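PDB 4HSD: lectin from Cicer arietinum, which probably binds carbohydrates as a plant lectin, and holds a metal ion in the central channel of its hemopexin-type propeller. Local coordinates for the sodium ion site. Sequence-based numbering; all coordinates share one arbitrary frame.

The sodium ion site. Residues 7-8, 65-66, 80, 120-122, 137, 173-175. With NA (sodium ion), chain B.
The flat carboxamide of Asn7 meets the sodium ion with its tip: OD1 touches it at 2.6 Å, and the ion lies off the amide plane, toward one face. With CG roughly anti to the backbone N (chi1 -150°) and OD1 eclipsing CA (chi2 1°), the side chain folds its oxygen back beside its own carbonyl O, 2.7 Å from the ion, so that one residue chelates through two groups. The carboxylates of Asp65 and Asp121 play a different part, turning outward from the metal. OD2 of Asp65 accepts the backbone N of Glu80 at 2.9 Å through its syn lone pair, nearly straight (165° at H). By contrast, the amide N of Gly137 reaches OD1 of Asp121 at 2.7 Å from above the carboxylate plane. Each bond tethers the side chain of a residue whose carbonyl serves the ion, and these two carboxylates, if charged, may add to the field it feels. Backbone O atoms of Asp65 and Asp121, each 2.6 Å from sodium, and of Asp174, at 2.5 Å, complete a near trigonal bipyramid, with Asn7 OD1 and Asp121 O almost opposite; waters may be unseen. Calcium and magnesium also bind through these four residues. The site illustrates hemopexin-type symmetry: Asn7 lies in strand 6-11, while Asp65, Asp121 and Asp174 directly precede strands 66-69, 122-125 and 175-178, so the carbonyls converge on the four-bladed propeller's central channel and the ion links its blades.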
# COMPACT_ATOMS: atom_id res chain seq x y z
N ASN A 7 0.57 6.89 -4.33
CA ASN A 7 1.77 6.12 -4.60
C ASN A 7 1.96 4.94 -3.65
O ASN A 7 2.55 3.91 -4.04
CB ASN A 7 2.97 7.06 -4.46
CG ASN A 7 4.11 6.67 -5.34
OD1 ASN A 7 4.03 5.69 -6.11
ND2 ASN A 7 5.20 7.43 -5.25
N ALA A 8 1.41 5.06 -2.45
CA ALA A 8 1.62 4.04 -1.44
C ALA A 8 0.60 4.25 -0.36
O ALA A 8 0.24 5.40 -0.03
CB ALA A 8 3.00 4.14 -0.87
N ASP A 65 7.12 5.12 -1.89
CA ASP A 65 6.46 4.60 -3.09
C ASP A 65 5.68 3.27 -2.93
O ASP A 65 5.03 2.82 -3.87
CB ASP A 65 7.44 4.56 -4.27
CG ASP A 65 8.57 3.59 -4.06
OD1 ASP A 65 8.36 2.55 -3.40
OD2 ASP A 65 9.68 3.83 -4.62
N CYS A 66 5.77 2.63 -1.76
CA CYS A 66 5.07 1.38 -1.49
C CYS A 66 5.06 1.16 0.03
O CYS A 66 6.08 1.42 0.72
CB CYS A 66 5.77 0.21 -2.19
SG CYS A 66 4.93 -1.41 -2.07
N GLU A 80 12.33 2.99 -3.89
CA GLU A 80 13.28 2.32 -4.76
C GLU A 80 13.76 1.03 -4.10
O GLU A 80 12.94 0.29 -3.57
CB GLU A 80 14.43 3.25 -5.15
CG GLU A 80 14.03 4.20 -6.27
CD GLU A 80 15.05 5.31 -6.52
OE1 GLU A 80 16.26 5.09 -6.31
OE2 GLU A 80 14.63 6.40 -6.95
N ILE A 120 9.26 -2.01 -5.47
CA ILE A 120 7.92 -2.57 -5.49
C ILE A 120 6.91 -1.43 -5.75
O ILE A 120 7.05 -0.34 -5.21
CB ILE A 120 7.67 -3.34 -4.16
CG1 ILE A 120 8.70 -4.50 -4.06
CG2 ILE A 120 6.23 -3.85 -4.05
CD1 ILE A 120 8.73 -5.21 -2.74
N ASP A 121 5.93 -1.69 -6.60
CA ASP A 121 4.91 -0.72 -6.93
C ASP A 121 3.91 -0.47 -5.84
O ASP A 121 3.79 0.62 -5.39
CB ASP A 121 4.18 -1.16 -8.21
CG ASP A 121 5.01 -1.02 -9.50
OD1 ASP A 121 4.60 -1.60 -10.49
OD2 ASP A 121 6.03 -0.34 -9.53
N ALA A 122 3.22 -1.50 -5.42
CA ALA A 122 2.25 -1.39 -4.32
C ALA A 122 2.10 -2.72 -3.59
O ALA A 122 2.62 -3.75 -4.04
CB ALA A 122 0.89 -0.89 -4.84
N GLY A 137 5.13 -4.00 -11.67
CA GLY A 137 4.80 -4.23 -13.07
C GLY A 137 3.50 -5.00 -13.23
O GLY A 137 2.44 -4.51 -12.84
N MET A 173 -0.05 -1.57 -10.83
CA MET A 173 -0.75 -0.84 -9.78
C MET A 173 0.24 0.08 -9.07
O MET A 173 1.28 -0.37 -8.60
CB MET A 173 -1.42 -1.78 -8.80
CG MET A 173 -2.61 -2.48 -9.38
SD MET A 173 -2.69 -4.16 -8.80
CE MET A 173 -3.37 -4.93 -10.25
N ASP A 174 -0.12 1.34 -9.03
CA ASP A 174 0.58 2.42 -8.42
C ASP A 174 0.55 2.40 -6.90
O ASP A 174 1.48 2.79 -6.25
CB ASP A 174 -0.03 3.73 -8.94
CG ASP A 174 0.51 4.16 -10.30
OD1 ASP A 174 0.08 5.21 -10.75
OD2 ASP A 174 1.35 3.48 -10.92
N SER A 175 -0.57 1.96 -6.34
CA SER A 175 -0.80 1.97 -4.90
C SER A 175 -1.86 0.95 -4.48
O SER A 175 -2.71 0.61 -5.28
CB SER A 175 -1.21 3.37 -4.43
OG SER A 175 -1.84 3.35 -3.14
NA NA B . 3.97 3.06 -6.18